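Local coordinates for GDSL-like protein (Roseburia intestinalis L1-82, PDB 6HFZ), which removes acetyl groups from acetylated mannans as a two-domain carbohydrate esterase with a GDSL-like, SGNH-hydrolase catalytic domain, at residues A[7-21]-A[204-216]. Sequence-based numbering, arbitrary orientation.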
ATOM      1  N   TYR A   7     -17.729  -2.984  19.862  1.00 23.69           N
ATOM      2  CA  TYR A   7     -16.783  -1.965  19.372  1.00 23.18           C
ATOM      3  C   TYR A   7     -15.455  -2.014  20.137  1.00 24.68           C
ATOM      4  O   TYR A   7     -14.376  -1.840  19.554  1.00 22.97           O
ATOM      5  CB  TYR A   7     -17.433  -0.584  19.410  1.00 24.55           C
ATOM      6  CG  TYR A   7     -18.255  -0.333  18.180  1.00 25.68           C
ATOM      7  CD1 TYR A   7     -17.648   0.070  17.009  1.00 26.55           C
ATOM      8  CD2 TYR A   7     -19.600  -0.659  18.117  1.00 31.46           C
ATOM      9  CE1 TYR A   7     -18.366   0.280  15.850  1.00 26.45           C
ATOM     10  CE2 TYR A   7     -20.334  -0.473  16.948  1.00 30.38           C
ATOM     11  CZ  TYR A   7     -19.709  -0.022  15.802  1.00 28.57           C
ATOM     12  OH  TYR A   7     -20.406   0.180  14.645  1.00 28.48           O
ATOM     13  N   GLU A   8     -15.502  -2.310  21.438  1.00 25.28           N
ATOM     14  CA  GLU A   8     -14.222  -2.425  22.215  1.00 26.67           C
ATOM     15  C   GLU A   8     -13.274  -3.491  21.604  1.00 24.80           C
ATOM     16  O   GLU A   8     -12.037  -3.383  21.670  1.00 24.75           O
ATOM     17  CB  GLU A   8     -14.541  -2.745  23.682  1.00 29.52           C
ATOM     18  CG  GLU A   8     -14.987  -1.523  24.450  1.00 36.66           C
ATOM     19  CD  GLU A   8     -13.851  -0.543  24.711  1.00 41.38           C
ATOM     20  OE1 GLU A   8     -12.753  -1.003  25.071  1.00 43.43           O
ATOM     21  OE2 GLU A   8     -14.064   0.667  24.523  1.00 48.47           O
ATOM     22  N   ASN A   9     -13.841  -4.551  21.028  1.00 22.46           N
ATOM     23  CA  ASN A   9     -13.047  -5.645  20.449  1.00 23.31           C
ATOM     24  C   ASN A   9     -12.330  -5.187  19.168  1.00 22.60           C
ATOM     25  O   ASN A   9     -11.484  -5.924  18.653  1.00 23.05           O
ATOM     26  CB  ASN A   9     -13.859  -6.903  20.173  1.00 24.60           C
ATOM     27  CG  ASN A   9     -14.309  -7.589  21.445  1.00 28.48           C
ATOM     28  OD1 ASN A   9     -13.760  -7.329  22.520  1.00 27.54           O
ATOM     29  ND2 ASN A   9     -15.288  -8.472  21.339  1.00 29.64           N
ATOM     30  N   GLY A  10     -12.656  -3.980  18.702  1.00 22.30           N
ATOM     31  CA  GLY A  10     -11.991  -3.377  17.522  1.00 22.40           C
ATOM     32  C   GLY A  10     -10.606  -2.831  17.858  1.00 23.02           C
ATOM     33  O   GLY A  10      -9.817  -2.574  16.960  1.00 21.82           O
ATOM     34  N   ILE A  11     -10.304  -2.594  19.150  1.00 22.16           N
ATOM     35  CA  ILE A  11      -9.010  -2.000  19.509  1.00 20.78           C
ATOM     36  C   ILE A  11      -7.994  -3.129  19.647  1.00 21.86           C
ATOM     37  O   ILE A  11      -7.943  -3.804  20.644  1.00 24.88           O
ATOM     38  CB  ILE A  11      -9.124  -1.121  20.771  1.00 25.71           C
ATOM     39  CG1 ILE A  11     -10.200  -0.053  20.600  1.00 27.38           C
ATOM     40  CG2 ILE A  11      -7.758  -0.524  21.139  1.00 23.59           C
ATOM     41  CD1 ILE A  11     -10.736   0.507  21.892  1.00 28.71           C
ATOM     42  N   ALA A  12      -7.202  -3.336  18.588  1.00 19.88           N
ATOM     43  CA  ALA A  12      -6.262  -4.370  18.467  1.00 21.10           C
ATOM     44  C   ALA A  12      -5.003  -4.003  19.252  1.00 22.36           C
ATOM     45  O   ALA A  12      -4.314  -4.910  19.712  1.00 24.27           O
ATOM     46  CB  ALA A  12      -5.907  -4.604  17.009  1.00 21.78           C
ATOM     47  N   ASN A  13      -4.696  -2.707  19.308  1.00 21.71           N
ATOM     48  CA  ASN A  13      -3.572  -2.192  20.094  1.00 23.71           C
ATOM     49  C   ASN A  13      -3.911  -0.752  20.492  1.00 24.19           C
ATOM     50  O   ASN A  13      -4.198   0.087  19.678  1.00 22.24           O
ATOM     51  CB  ASN A  13      -2.229  -2.262  19.354  1.00 25.51           C
ATOM     52  CG  ASN A  13      -1.035  -2.182  20.291  1.00 25.58           C
ATOM     53  OD1 ASN A  13      -1.005  -2.869  21.316  1.00 31.12           O
ATOM     54  ND2 ASN A  13      -0.054  -1.342  19.999  1.00 25.39           N
ATOM     55  N   ARG A  14      -3.871  -0.447  21.790  1.00 23.21           N
ATOM     56  CA  ARG A  14      -4.144   0.922  22.201  1.00 25.51           C
ATOM     57  C   ARG A  14      -2.960   1.804  21.784  1.00 25.40           C
ATOM     58  O   ARG A  14      -3.149   2.945  21.318  1.00 30.73           O
ATOM     59  CB  ARG A  14      -4.403   0.984  23.719  1.00 30.29           C
ATOM     60  CG  ARG A  14      -4.363   2.400  24.278  1.00 36.34           C
ATOM     61  CD  ARG A  14      -4.422   2.502  25.804  1.00 40.23           C
ATOM     62  NE  ARG A  14      -4.592   3.883  26.255  1.00 44.27           N
ATOM     63  CZ  ARG A  14      -3.597   4.752  26.439  1.00 54.41           C
ATOM     64  NH1 ARG A  14      -2.353   4.453  26.080  1.00 51.19           N
ATOM     65  NH2 ARG A  14      -3.857   5.924  26.994  1.00 58.50           N
ATOM     66  N   GLY A  15      -1.770   1.278  22.021  1.00 26.67           N
ATOM     67  CA  GLY A  15      -0.515   1.947  21.682  1.00 30.95           C
ATOM     68  C   GLY A  15      -0.308   3.197  22.510  1.00 30.98           C
ATOM     69  O   GLY A  15      -0.997   3.418  23.485  1.00 33.51           O
ATOM     70  N   CYS A  16       0.642   4.023  22.079  1.00 28.19           N
ATOM     71  CA  CYS A  16       0.918   5.300  22.736  1.00 26.98           C
ATOM     72  C   CYS A  16       0.137   6.376  21.989  1.00 28.44           C
ATOM     73  O   CYS A  16       0.252   6.479  20.742  1.00 26.04           O
ATOM     74  CB  CYS A  16       2.413   5.575  22.713  1.00 29.48           C
ATOM     75  SG  CYS A  16       2.844   7.276  23.172  1.00 30.44           S
ATOM     76  N   LEU A  17      -0.712   7.129  22.711  1.00 26.53           N
ATOM     77  CA  LEU A  17      -1.582   8.131  22.059  1.00 25.04           C
ATOM     78  C   LEU A  17      -1.011   9.555  22.070  1.00 22.53           C
ATOM     79  O   LEU A  17      -1.711  10.522  21.746  1.00 25.22           O
ATOM     80  CB  LEU A  17      -2.942   8.092  22.770  1.00 27.17           C
ATOM     81  CG  LEU A  17      -3.560   6.698  22.844  1.00 29.14           C
ATOM     82  CD1 LEU A  17      -4.775   6.728  23.751  1.00 34.52           C
ATOM     83  CD2 LEU A  17      -3.908   6.194  21.444  1.00 30.13           C
ATOM     84  N   TYR A  18       0.251   9.705  22.453  1.00 28.57           N
ATOM     85  CA  TYR A  18       0.890  11.017  22.491  1.00 29.21           C
ATOM     86  C   TYR A  18       0.652  11.814  21.201  1.00 26.34           C
ATOM     87  O   TYR A  18       0.172  12.958  21.242  1.00 27.55           O
ATOM     88  CB  TYR A  18       2.375  10.837  22.798  1.00 32.21           C
ATOM     89  CG  TYR A  18       3.155  12.126  22.808  1.00 38.19           C
ATOM     90  CD1 TYR A  18       2.960  13.074  23.798  1.00 41.49           C
ATOM     91  CD2 TYR A  18       4.075  12.401  21.812  1.00 42.39           C
ATOM     92  CE1 TYR A  18       3.686  14.254  23.814  1.00 42.77           C
ATOM     93  CE2 TYR A  18       4.798  13.579  21.800  1.00 43.31           C
ATOM     94  CZ  TYR A  18       4.606  14.503  22.808  1.00 43.97           C
ATOM     95  OH  TYR A  18       5.331  15.647  22.799  1.00 45.96           O
ATOM     96  N   ARG A  19       1.068  11.281  20.042  1.00 25.73           N
ATOM     97  CA  ARG A  19       0.998  12.057  18.804  1.00 25.42           C
ATOM     98  C   ARG A  19      -0.452  12.338  18.413  1.00 25.14           C
ATOM     99  O   ARG A  19      -0.826  13.430  17.990  1.00 26.44           O
ATOM    100  CB  ARG A  19       1.676  11.296  17.657  1.00 25.11           C
ATOM    101  CG  ARG A  19       3.191  11.289  17.730  1.00 27.50           C
ATOM    102  CD  ARG A  19       3.785  10.711  16.458  1.00 26.80           C
ATOM    103  NE  ARG A  19       5.227  10.552  16.570  1.00 26.86           N
ATOM    104  CZ  ARG A  19       6.027  10.290  15.544  1.00 29.52           C
ATOM    105  NH1 ARG A  19       5.515  10.173  14.328  1.00 25.18           N
ATOM    106  NH2 ARG A  19       7.327  10.135  15.752  1.00 27.61           N
ATOM    107  N   LEU A  20      -1.294  11.304  18.541  1.00 24.38           N
ATOM    108  CA  LEU A  20      -2.677  11.455  18.140  1.00 26.38           C
ATOM    109  C   LEU A  20      -3.371  12.523  19.014  1.00 28.33           C
ATOM    110  O   LEU A  20      -4.131  13.363  18.517  1.00 28.88           O
ATOM    111  CB  LEU A  20      -3.320  10.070  18.262  1.00 26.79           C
ATOM    112  CG  LEU A  20      -4.781   9.982  17.882  1.00 29.61           C
ATOM    113  CD1 LEU A  20      -5.077  10.734  16.577  1.00 29.21           C
ATOM    114  CD2 LEU A  20      -5.167   8.511  17.753  1.00 26.91           C
ATOM    115  N   LYS A  21      -3.022  12.558  20.304  1.00 27.57           N
ATOM    116  CA  LYS A  21      -3.654  13.515  21.192  1.00 29.41           C
ATOM    117  C   LYS A  21      -3.093  14.912  20.887  1.00 31.40           C
ATOM    118  O   LYS A  21      -3.830  15.880  20.968  1.00 31.22           O
ATOM    119  CB  LYS A  21      -3.472  13.114  22.653  1.00 29.83           C
ATOM    120  CG  LYS A  21      -4.484  12.089  23.157  1.00 34.86           C
ATOM    121  CD  LYS A  21      -4.082  11.477  24.476  1.00 36.47           C
ATOM    122  CE  LYS A  21      -5.196  10.723  25.164  1.00 39.56           C
ATOM    123  NZ  LYS A  21      -4.763  10.238  26.504  1.00 43.08           N
ATOM    124  N   SER A 204     -17.107   3.280  11.232  1.00 23.48           N
ATOM    125  CA  SER A 204     -17.682   3.350  12.590  1.00 23.44           C
ATOM    126  C   SER A 204     -16.713   2.726  13.605  1.00 22.96           C
ATOM    127  O   SER A 204     -16.618   3.186  14.732  1.00 21.65           O
ATOM    128  CB  SER A 204     -19.055   2.694  12.660  1.00 28.12           C
ATOM    129  OG  SER A 204     -18.943   1.278  12.587  1.00 34.42           O
ATOM    130  N   VAL A 205     -15.977   1.678  13.192  1.00 20.91           N
ATOM    131  CA  VAL A 205     -15.049   1.029  14.103  1.00 21.70           C
ATOM    132  C   VAL A 205     -13.901   2.013  14.395  1.00 20.85           C
ATOM    133  O   VAL A 205     -13.454   2.129  15.523  1.00 21.54           O
ATOM    134  CB  VAL A 205     -14.560  -0.333  13.568  1.00 20.19           C
ATOM    135  CG1 VAL A 205     -13.431  -0.865  14.416  1.00 22.22           C
ATOM    136  CG2 VAL A 205     -15.689  -1.367  13.423  1.00 21.07           C
ATOM    137  N   ILE A 206     -13.440   2.718  13.356  1.00 18.38           N
ATOM    138  CA  ILE A 206     -12.327   3.611  13.492  1.00 20.84           C
ATOM    139  C   ILE A 206     -12.754   4.810  14.350  1.00 21.06           C
ATOM    140  O   ILE A 206     -12.017   5.220  15.251  1.00 23.45           O
ATOM    141  CB  ILE A 206     -11.817   4.060  12.118  1.00 20.51           C
ATOM    142  CG1 ILE A 206     -11.237   2.879  11.332  1.00 19.69           C
ATOM    143  CG2 ILE A 206     -10.804   5.175  12.299  1.00 23.89           C
ATOM    144  CD1 ILE A 206     -11.112   3.121   9.823  1.00 19.17           C
ATOM    145  N   THR A 207     -13.926   5.368  14.065  1.00 21.87           N
ATOM    146  CA  THR A 207     -14.371   6.609  14.770  1.00 22.28           C
ATOM    147  C   THR A 207     -14.695   6.297  16.253  1.00 25.55           C
ATOM    148  O   THR A 207     -14.525   7.162  17.107  1.00 23.09           O
ATOM    149  CB  THR A 207     -15.464   7.350  13.994  1.00 22.73           C
ATOM    150  OG1 THR A 207     -16.625   6.537  13.905  1.00 23.10           O
ATOM    151  CG2 THR A 207     -15.066   7.752  12.590  1.00 25.16           C
ATOM    152  N   TYR A 208     -15.180   5.080  16.565  1.00 23.83           N
ATOM    153  CA  TYR A 208     -15.351   4.639  17.948  1.00 23.18           C
ATOM    154  C   TYR A 208     -14.065   4.888  18.748  1.00 23.69           C
ATOM    155  O   TYR A 208     -14.059   5.472  19.860  1.00 24.17           O
ATOM    156  CB  TYR A 208     -15.706   3.153  18.011  1.00 23.10           C
ATOM    157  CG  TYR A 208     -15.811   2.661  19.423  1.00 25.83           C
ATOM    158  CD1 TYR A 208     -17.012   2.817  20.096  1.00 31.00           C
ATOM    159  CD2 TYR A 208     -14.757   2.064  20.095  1.00 30.69           C
ATOM    160  CE1 TYR A 208     -17.155   2.405  21.405  1.00 32.20           C
ATOM    161  CE2 TYR A 208     -14.890   1.639  21.411  1.00 31.33           C
ATOM    162  CZ  TYR A 208     -16.093   1.834  22.065  1.00 33.29           C
ATOM    163  OH  TYR A 208     -16.317   1.448  23.349  1.00 40.17           O
ATOM    164  N   PHE A 209     -12.932   4.489  18.156  1.00 22.94           N
ATOM    165  CA  PHE A 209     -11.645   4.609  18.797  1.00 23.57           C
ATOM    166  C   PHE A 209     -11.245   6.088  18.865  1.00 24.57           C
ATOM    167  O   PHE A 209     -10.799   6.538  19.916  1.00 24.42           O
ATOM    168  CB  PHE A 209     -10.590   3.774  18.059  1.00 25.02           C
ATOM    169  CG  PHE A 209      -9.186   3.940  18.581  1.00 24.86           C
ATOM    170  CD1 PHE A 209      -8.826   3.359  19.788  1.00 27.93           C
ATOM    171  CD2 PHE A 209      -8.253   4.681  17.883  1.00 28.59           C
ATOM    172  CE1 PHE A 209      -7.547   3.529  20.292  1.00 30.82           C
ATOM    173  CE2 PHE A 209      -6.966   4.833  18.380  1.00 27.72           C
ATOM    174  CZ  PHE A 209      -6.614   4.222  19.559  1.00 30.76           C
ATOM    175  N   LEU A 210     -11.409   6.830  17.750  1.00 23.88           N
ATOM    176  CA  LEU A 210     -10.972   8.250  17.714  1.00 22.89           C
ATOM    177  C   LEU A 210     -11.749   8.996  18.818  1.00 24.15           C
ATOM    178  O   LEU A 210     -11.198   9.768  19.575  1.00 23.53           O
ATOM    179  CB  LEU A 210     -11.205   8.862  16.329  1.00 23.26           C
ATOM    180  CG  LEU A 210     -10.277   8.340  15.240  1.00 25.28           C
ATOM    181  CD1 LEU A 210     -10.538   9.024  13.931  1.00 24.68           C
ATOM    182  CD2 LEU A 210      -8.828   8.500  15.667  1.00 26.27           C
ATOM    183  N   ASP A 211     -13.035   8.661  18.961  1.00 24.95           N
ATOM    184  CA  ASP A 211     -13.877   9.347  20.006  1.00 25.50           C
ATOM    185  C   ASP A 211     -13.363   8.999  21.414  1.00 26.81           C
ATOM    186  O   ASP A 211     -13.343   9.848  22.313  1.00 28.34           O
ATOM    187  CB  ASP A 211     -15.359   9.013  19.796  1.00 27.33           C
ATOM    188  CG  ASP A 211     -16.048   9.967  18.836  1.00 30.84           C
ATOM    189  OD1 ASP A 211     -15.757  11.181  18.891  1.00 39.58           O
ATOM    190  OD2 ASP A 211     -16.860   9.513  18.051  1.00 36.68           O
ATOM    191  N   LYS A 212     -12.986   7.741  21.648  1.00 24.23           N
ATOM    192  CA  LYS A 212     -12.465   7.310  22.924  1.00 27.83           C
ATOM    193  C   LYS A 212     -11.165   8.070  23.235  1.00 32.64           C
ATOM    194  O   LYS A 212     -10.930   8.530  24.370  1.00 31.55           O
ATOM    195  CB  LYS A 212     -12.250   5.793  22.962  1.00 30.74           C
ATOM    196  CG  LYS A 212     -11.570   5.311  24.235  1.00 36.84           C
ATOM    197  CD  LYS A 212     -11.072   3.902  24.194  1.00 41.87           C
ATOM    198  CE  LYS A 212     -12.216   2.923  24.148  1.00 45.48           C
ATOM    199  NZ  LYS A 212     -12.913   2.864  25.448  1.00 51.88           N
ATOM    200  N   VAL A 213     -10.295   8.200  22.227  1.00 29.15           N
ATOM    201  CA  VAL A 213      -9.038   8.919  22.416  1.00 28.49           C
ATOM    202  C   VAL A 213      -9.300  10.380  22.776  1.00 28.82           C
ATOM    203  O   VAL A 213      -8.534  10.945  23.584  1.00 29.18           O
ATOM    204  CB  VAL A 213      -8.126   8.801  21.182  1.00 27.69           C
ATOM    205  CG1 VAL A 213      -6.884   9.685  21.267  1.00 29.09           C
ATOM    206  CG2 VAL A 213      -7.747   7.346  20.984  1.00 28.14           C
ATOM    207  N   LYS A 214     -10.253  11.005  22.088  1.00 28.84           N
ATOM    208  CA  LYS A 214     -10.512  12.419  22.239  1.00 32.90           C
ATOM    209  C   LYS A 214     -10.992  12.735  23.667  1.00 36.05           C
ATOM    210  O   LYS A 214     -10.641  13.783  24.225  1.00 35.02           O
ATOM    211  CB  LYS A 214     -11.564  12.918  21.258  1.00 31.74           C
ATOM    212  CG  LYS A 214     -12.077  14.313  21.596  1.00 34.65           C
ATOM    213  CD  LYS A 214     -13.054  14.868  20.610  1.00 37.07           C
ATOM    214  CE  LYS A 214     -13.320  16.343  20.863  1.00 40.71           C
ATOM    215  NZ  LYS A 214     -14.319  16.543  21.937  1.00 38.90           N
ATOM    216  N   THR A 215     -11.778  11.830  24.250  1.00 33.72           N
ATOM    217  CA  THR A 215     -12.466  12.139  25.514  1.00 38.36           C
ATOM    218  C   THR A 215     -11.737  11.563  26.727  1.00 42.49           C
ATOM    219  O   THR A 215     -12.161  11.803  27.852  1.00 43.11           O
ATOM    220  CB  THR A 215     -13.898  11.617  25.477  1.00 38.21           C
ATOM    221  OG1 THR A 215     -13.826  10.199  25.343  1.00 36.17           O
ATOM    222  CG2 THR A 215     -14.698  12.230  24.349  1.00 40.87           C
ATOM    223  N   GLU A 216     -10.665  10.802  26.521  1.00 42.83           N
ATOM    224  CA  GLU A 216      -9.903  10.265  27.653  1.00 50.42           C
ATOM    225  C   GLU A 216      -9.349  11.404  28.526  1.00 48.44           C
ATOM    226  O   GLU A 216      -8.694  12.333  28.036  1.00 52.13           O
ATOM    227  CB  GLU A 216      -8.776   9.369  27.157  1.00 51.03           C
ATOM    228  CG  GLU A 216      -9.086   7.900  27.301  1.00 57.87           C
ATOM    229  CD  GLU A 216      -7.910   7.035  26.899  1.00 60.27           C
ATOM    230  OE1 GLU A 216      -6.781   7.590  26.818  1.00 55.76           O
ATOM    231  OE2 GLU A 216      -8.121   5.828  26.661  1.00 65.38           O
TER
HETATM  232  O   HOH W   1     -12.839   0.156  17.926  1.00 27.76           O
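At one border of the SGNH-hydrolase domain, a CH-pi contact sets Tyr7 CB over the centre of the Tyr208 ring, 3.5 Å from its centroid. The Tyr7 ring itself is slid aside, and its hydroxyl meets Ser204 OG at 2.8 Å; Ser204 OG also bonds Leu201 O within its helix. A carboxylate oxygen, with its syn and anti lone pairs, can take two donors: Glu8 OE2 accepts from Tyr208 OH (2.7 Å) on its anti lone pair and from Lys212 NZ (2.6 Å) on its syn side, 17° out of plane. Bends at chi3 and chi4 turn the lysine amine back to Glu8, while its CE lies against Ile11 CD1. In this alpha/beta/alpha fold, helix 196-215 packs against edge strand 11-13 and the start of helix 18-28. From it Phe209, its CG anti to the backbone N (chi1 174°), projects its flat ring among branched aliphatics: Ile11 CG1 approaches CD1 at 3.8 Å, Leu17 CD2 approaches CZ, and Leu20 CD2 lies by CE2. Val213 divides its methyls, CG2 meeting Leu17 CD2 tip to tip and CG1 packing on Leu20 CG. Beyond, long basic chains reach Glu216 OE1 in a salt-bridge network with weak hydrogen bonds from Arg14 NH2 (3.4 Å), OE1 lying at the guanidinium edge, and Lys21 NZ (3.3 Å).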